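Local coordinates for succinoglycan biosynthesis protein (Bacillus cereus ATCC 14579, PDB 3B55) that is of unknown function but binds calcium and belongs to the erythromycin esterase family, whose best-known members hydrolyse the macrolide lactone ring, at residues 350-353 with 359-362; 305-310 with 339-344. The protein carries 1 engineered substitution. All coordinates share one frame; numbering follows the deposited sequence.

Contact 1: residues 350-353 with 359-362; sequences VKNS and PYGT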
ATOM      1  N   VAL A 350       1.375   2.540  18.050  1.00 14.96           N
ATOM      2  CA  VAL A 350       1.668   3.839  17.469  1.00 15.98           C
ATOM      3  C   VAL A 350       2.933   4.341  18.149  1.00 16.11           C
ATOM      4  O   VAL A 350       3.255   3.897  19.251  1.00 17.02           O
ATOM      5  CB  VAL A 350       0.517   4.837  17.725  1.00 15.48           C
ATOM      6  CG1 VAL A 350       0.379   5.117  19.228  1.00 11.38           C
ATOM      7  CG2 VAL A 350       0.770   6.123  16.966  1.00 16.04           C
ATOM      8  N   LYS A 351       3.665   5.235  17.492  1.00 16.44           N
ATOM      9  CA  LYS A 351       4.875   5.790  18.090  1.00 19.33           C
ATOM     10  C   LYS A 351       4.467   6.839  19.126  1.00 20.42           C
ATOM     11  O   LYS A 351       3.664   7.724  18.835  1.00 22.07           O
ATOM     12  CB  LYS A 351       5.764   6.423  17.019  1.00 18.33           C
ATOM     13  CG  LYS A 351       6.475   5.398  16.138  1.00 25.28           C
ATOM     14  CD  LYS A 351       7.429   6.073  15.167  1.00 29.06           C
ATOM     15  CE  LYS A 351       8.213   5.052  14.357  1.00 33.96           C
ATOM     16  NZ  LYS A 351       8.945   5.680  13.216  1.00 33.17           N
ATOM     17  N   ASN A 352       5.016   6.737  20.334  1.00 21.67           N
ATOM     18  CA  ASN A 352       4.674   7.676  21.404  1.00 22.61           C
ATOM     19  C   ASN A 352       5.390   9.022  21.336  1.00 25.33           C
ATOM     20  O   ASN A 352       6.028   9.356  20.336  1.00 24.69           O
ATOM     21  CB  ASN A 352       4.924   7.044  22.779  1.00 18.41           C
ATOM     22  CG  ASN A 352       6.351   6.586  22.964  1.00 21.46           C
ATOM     23  OD1 ASN A 352       7.249   6.965  22.208  1.00 16.63           O
ATOM     24  ND2 ASN A 352       6.577   5.779  23.991  1.00 21.33           N
ATOM     25  N   SER A 353       5.266   9.787  22.417  1.00 29.09           N
ATOM     26  CA  SER A 353       5.870  11.108  22.522  1.00 33.70           C
ATOM     27  C   SER A 353       7.384  11.050  22.422  1.00 33.32           C
ATOM     28  O   SER A 353       8.028  12.058  22.134  1.00 36.54           O
ATOM     29  CB  SER A 353       5.457  11.780  23.838  1.00 33.50           C
ATOM     30  OG  SER A 353       5.801  10.986  24.958  1.00 37.30           O
ATOM     31  N   PRO A 359       2.030  -0.187  22.085  1.00 10.16           N
ATOM     32  CA  PRO A 359       0.580  -0.159  22.303  1.00  9.52           C
ATOM     33  C   PRO A 359       0.122   1.068  23.086  1.00 14.98           C
ATOM     34  O   PRO A 359      -0.508   0.938  24.134  1.00 16.05           O
ATOM     35  CB  PRO A 359       0.334  -1.443  23.073  1.00 11.03           C
ATOM     36  CG  PRO A 359       1.572  -1.514  23.944  1.00 12.80           C
ATOM     37  CD  PRO A 359       2.675  -1.183  22.962  1.00  9.63           C
ATOM     38  N   TYR A 360       0.415   2.255  22.557  1.00 12.77           N
ATOM     39  CA  TYR A 360       0.055   3.499  23.228  1.00 12.50           C
ATOM     40  C   TYR A 360      -1.152   4.189  22.621  1.00 14.39           C
ATOM     41  O   TYR A 360      -1.524   5.282  23.033  1.00 13.00           O
ATOM     42  CB  TYR A 360       1.253   4.454  23.207  1.00 14.70           C
ATOM     43  CG  TYR A 360       2.552   3.770  23.566  1.00 10.19           C
ATOM     44  CD1 TYR A 360       3.598   3.694  22.652  1.00  5.77           C
ATOM     45  CD2 TYR A 360       2.711   3.149  24.805  1.00 10.89           C
ATOM     46  CE1 TYR A 360       4.780   3.003  22.960  1.00  8.25           C
ATOM     47  CE2 TYR A 360       3.881   2.467  25.128  1.00 11.09           C
ATOM     48  CZ  TYR A 360       4.909   2.391  24.199  1.00 10.03           C
ATOM     49  OH  TYR A 360       6.046   1.680  24.508  1.00 16.05           O
ATOM     50  N   GLY A 361      -1.767   3.546  21.639  1.00 15.55           N
ATOM     51  CA  GLY A 361      -2.920   4.146  21.004  1.00 14.08           C
ATOM     52  C   GLY A 361      -4.219   3.645  21.591  1.00 11.59           C
ATOM     53  O   GLY A 361      -4.392   2.447  21.810  1.00 12.78           O
ATOM     54  N   THR A 362      -5.133   4.570  21.868  1.00 13.53           N
ATOM     55  CA  THR A 362      -6.437   4.211  22.407  1.00 13.25           C
ATOM     56  C   THR A 362      -7.475   4.950  21.586  1.00 13.46           C
ATOM     57  O   THR A 362      -7.405   6.169  21.436  1.00 16.39           O
ATOM     58  CB  THR A 362      -6.586   4.628  23.871  1.00 14.78           C
ATOM     59  OG1 THR A 362      -5.475   4.135  24.622  1.00 18.12           O
ATOM     60  CG2 THR A 362      -7.876   4.057  24.453  1.00 20.60           C
TER
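Asn352 brings the ND2 end of its carboxamide over the CD1-CE1 rim of one Tyr360 face, the planes 18° apart but well offset. ND2 of Asn352 is 3.5 Å from CE1 of Tyr360, while CB of Asn352 lies 3.6 Å from CD1 of Tyr360. The torsion that sets this up is chi1 of Asn352 (57°), which tucks CG between the backbone N and the carbonyl carbon. OD1 of Asn352 accepts a hydrogen bond from the backbone N of Glu356; asparagine suits this place because its oxygen braces the turn while its nitrogen and CB rest against the CD1-CE1 side of the ring. The same ring has a polar neighbour near its plane, at its edge: Val350 O is 3.4 Å from Tyr360 CD1. On the buried side, Val350 sets CG1 against the other strand, 3.6 Å from Gly361 N, and it also meets Tyr360 CB at 4.1 Å. Gly361, having no side chain, leaves room for this methyl. Backbone hydrogen bonds of Val350 with Gly358 and of Gly361 with Tyr348 join strands 346-351 and 357-362, and the packing belongs to the turn end of this antiparallel beta hairpin.

Contact 2: residues 305-310 with 339-344; sequences GHNGHV and IGTSVY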
ATOM      1  N   GLY A 305      -2.137  -1.119   1.562  1.00  9.94           N
ATOM      2  CA  GLY A 305      -1.494   0.010   2.211  1.00  8.02           C
ATOM      3  C   GLY A 305      -2.429   0.752   3.160  1.00  9.76           C
ATOM      4  O   GLY A 305      -3.518   0.276   3.472  1.00 12.42           O
ATOM      5  N   HIS A 306      -2.004   1.920   3.622  1.00  9.36           N
ATOM      6  CA  HIS A 306      -2.794   2.731   4.549  1.00 10.37           C
ATOM      7  C   HIS A 306      -4.027   3.320   3.843  1.00 13.28           C
ATOM      8  O   HIS A 306      -4.000   3.564   2.628  1.00 13.60           O
ATOM      9  CB  HIS A 306      -1.902   3.854   5.106  1.00  9.92           C
ATOM     10  CG  HIS A 306      -2.507   4.618   6.242  1.00  7.57           C
ATOM     11  ND1 HIS A 306      -3.540   5.513   6.069  1.00 12.22           N
ATOM     12  CD2 HIS A 306      -2.214   4.631   7.563  1.00  7.87           C
ATOM     13  CE1 HIS A 306      -3.858   6.046   7.236  1.00 11.26           C
ATOM     14  NE2 HIS A 306      -3.069   5.526   8.160  1.00 13.74           N
ATOM     15  N   ASN A 307      -5.110   3.525   4.594  1.00 12.55           N
ATOM     16  CA  ASN A 307      -6.340   4.105   4.036  1.00 12.37           C
ATOM     17  C   ASN A 307      -6.046   5.368   3.231  1.00 12.19           C
ATOM     18  O   ASN A 307      -6.656   5.613   2.187  1.00 11.67           O
ATOM     19  CB  ASN A 307      -7.330   4.469   5.154  1.00 10.73           C
ATOM     20  CG  ASN A 307      -8.221   3.304   5.564  1.00 13.95           C
ATOM     21  OD1 ASN A 307      -9.014   3.418   6.499  1.00 14.74           O
ATOM     22  ND2 ASN A 307      -8.108   2.187   4.859  1.00  9.32           N
ATOM     23  N   GLY A 308      -5.105   6.163   3.726  1.00 11.03           N
ATOM     24  CA  GLY A 308      -4.752   7.398   3.051  1.00 11.99           C
ATOM     25  C   GLY A 308      -4.067   7.258   1.703  1.00 13.12           C
ATOM     26  O   GLY A 308      -4.064   8.208   0.913  1.00 11.28           O
ATOM     27  N   HIS A 309      -3.488   6.092   1.426  1.00 11.06           N
ATOM     28  CA  HIS A 309      -2.807   5.896   0.155  1.00 13.08           C
ATOM     29  C   HIS A 309      -3.633   5.155  -0.900  1.00 12.96           C
ATOM     30  O   HIS A 309      -3.228   5.084  -2.062  1.00 12.58           O
ATOM     31  CB  HIS A 309      -1.466   5.180   0.375  1.00 13.37           C
ATOM     32  CG  HIS A 309      -0.466   5.990   1.144  1.00 12.13           C
ATOM     33  ND1 HIS A 309      -0.031   7.229   0.727  1.00 13.73           N
ATOM     34  CD2 HIS A 309       0.192   5.732   2.301  1.00 11.75           C
ATOM     35  CE1 HIS A 309       0.853   7.699   1.590  1.00 13.42           C
ATOM     36  NE2 HIS A 309       1.007   6.809   2.555  1.00  9.34           N
ATOM     37  N   VAL A 310      -4.781   4.607  -0.504  1.00 10.58           N
ATOM     38  CA  VAL A 310      -5.649   3.903  -1.452  1.00  9.87           C
ATOM     39  C   VAL A 310      -7.013   4.568  -1.621  1.00 13.10           C
ATOM     40  O   VAL A 310      -7.781   4.182  -2.506  1.00 13.78           O
ATOM     41  CB  VAL A 310      -5.893   2.410  -1.059  1.00 11.30           C
ATOM     42  CG1 VAL A 310      -4.583   1.637  -1.082  1.00  5.79           C
ATOM     43  CG2 VAL A 310      -6.544   2.321   0.311  1.00  3.85           C
ATOM     44  N   ILE A 339     -11.174  -0.371  -1.310  1.00  8.81           N
ATOM     45  CA  ILE A 339     -11.763  -0.889  -0.087  1.00 11.17           C
ATOM     46  C   ILE A 339     -11.017  -0.311   1.105  1.00 12.94           C
ATOM     47  O   ILE A 339      -9.792  -0.394   1.175  1.00 13.55           O
ATOM     48  CB  ILE A 339     -11.662  -2.421  -0.019  1.00 11.17           C
ATOM     49  CG1 ILE A 339     -12.455  -3.040  -1.170  1.00 11.10           C
ATOM     50  CG2 ILE A 339     -12.192  -2.916   1.320  1.00 12.79           C
ATOM     51  CD1 ILE A 339     -12.321  -4.542  -1.279  1.00  8.27           C
ATOM     52  N   GLY A 340     -11.751   0.283   2.039  1.00 12.16           N
ATOM     53  CA  GLY A 340     -11.107   0.849   3.209  1.00 10.47           C
ATOM     54  C   GLY A 340     -11.609   0.181   4.472  1.00  9.62           C
ATOM     55  O   GLY A 340     -12.704  -0.374   4.481  1.00  7.47           O
ATOM     56  N   THR A 341     -10.804   0.214   5.530  1.00 11.09           N
ATOM     57  CA  THR A 341     -11.203  -0.374   6.810  1.00 12.74           C
ATOM     58  C   THR A 341     -11.447   0.757   7.788  1.00 11.59           C
ATOM     59  O   THR A 341     -10.883   1.843   7.639  1.00 12.22           O
ATOM     60  CB  THR A 341     -10.116  -1.317   7.392  1.00 13.11           C
ATOM     61  OG1 THR A 341      -8.819  -0.720   7.256  1.00 14.48           O
ATOM     62  CG2 THR A 341     -10.146  -2.663   6.678  1.00 15.09           C
ATOM     63  N   SER A 342     -12.305   0.515   8.773  1.00 11.08           N
ATOM     64  CA  SER A 342     -12.604   1.539   9.757  1.00 10.37           C
ATOM     65  C   SER A 342     -12.746   0.912  11.138  1.00 10.10           C
ATOM     66  O   SER A 342     -13.117  -0.255  11.275  1.00  8.78           O
ATOM     67  CB  SER A 342     -13.876   2.287   9.364  1.00 13.64           C
ATOM     68  OG  SER A 342     -13.984   3.507  10.079  1.00 19.13           O
ATOM     69  N   VAL A 343     -12.458   1.699  12.162  1.00 10.42           N
ATOM     70  CA  VAL A 343     -12.508   1.198  13.519  1.00 11.16           C
ATOM     71  C   VAL A 343     -13.471   1.975  14.402  1.00 12.45           C
ATOM     72  O   VAL A 343     -14.138   2.903  13.945  1.00 14.77           O
ATOM     73  CB  VAL A 343     -11.104   1.249  14.134  1.00 11.44           C
ATOM     74  CG1 VAL A 343     -10.178   0.294  13.386  1.00  5.37           C
ATOM     75  CG2 VAL A 343     -10.562   2.670  14.055  1.00  6.82           C
ATOM     76  N   TYR A 344     -13.524   1.590  15.673  1.00 11.74           N
ATOM     77  CA  TYR A 344     -14.394   2.236  16.645  1.00 10.44           C
ATOM     78  C   TYR A 344     -13.762   2.281  18.040  1.00  9.99           C
ATOM     79  O   TYR A 344     -13.400   3.349  18.530  1.00  9.39           O
ATOM     80  CB  TYR A 344     -15.741   1.510  16.689  1.00 11.55           C
ATOM     81  CG  TYR A 344     -16.724   2.102  17.670  1.00 12.01           C
ATOM     82  CD1 TYR A 344     -16.982   3.473  17.686  1.00 10.90           C
ATOM     83  CD2 TYR A 344     -17.390   1.294  18.592  1.00 11.08           C
ATOM     84  CE1 TYR A 344     -17.875   4.026  18.597  1.00 12.55           C
ATOM     85  CE2 TYR A 344     -18.289   1.837  19.508  1.00 10.01           C
ATOM     86  CZ  TYR A 344     -18.527   3.202  19.504  1.00 17.21           C
ATOM     87  OH  TYR A 344     -19.415   3.741  20.407  1.00 14.36           O
TER
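The carboxamide of Asn307 faces the backbone of Thr341. As modelled, OD1 of Asn307 is 2.7 Å from Thr341 O, and ND2 of Asn307 is 3.4 Å from Thr341 N; these pair acceptor with acceptor and donor with donor, so the assignment of the two amide ends is doubtful. Gly340 lets the group approach closely, its CA 3.7 Å from Asn307 ND2. Three residues on, Val310 CG2 comes within 4.3 Å of Ile339 O, a loose methyl-to-carbonyl contact. The two segments do not pair as neighbouring strands: strand 77-82 lies between strands 301-306 and 336-344 in the mainly parallel central sheet, and the contact bridges over its C-terminal end. Thr341 fastens that end, since OG1, held between the backbone N and the carbonyl carbon (chi1 44°), donates to Gly81 O and accepts from Ala83 N, and the backbone of Asn307 is hydrogen-bonded to Glu82. One residue earlier, His306 N-caps the short, weakly bonded helix 307-310: its ND1 accepts from Gly308 N at 2.9 Å, in the ring plane and nearly straight at 173°. NE2 of His306 hydrogen-bonds to Gly407 O, its ring meets that of the calcium ligand His85 edge-to-face, and its backbone N hydrogen-bonds to Glu113, the other protein ligand of the calcium.

How the contacts relate
Contact 2 is wholly buried, about 10 Å from the centre of the chain, and joins the short helix after strand 301-306 to strand 336-344; contact 1 lies about 22 Å from that centre, partly exposed, within a separate hairpin. They hold different elements, although strand 336-344 of contact 2 is followed in the chain by strand 346-351 of contact 1. The centres are about 18 Å apart and the nearest atoms about 7 Å. In each an asparagine amide leads: outside it rests over the rim of an aromatic ring, whereas inside it faces main-chain groups, in an orientation that is uncertain. Contact 2 comes nearer the calcium ion (Asn307 about 9 Å away, Val350 of contact 1 about 11 Å, from side chain to ion).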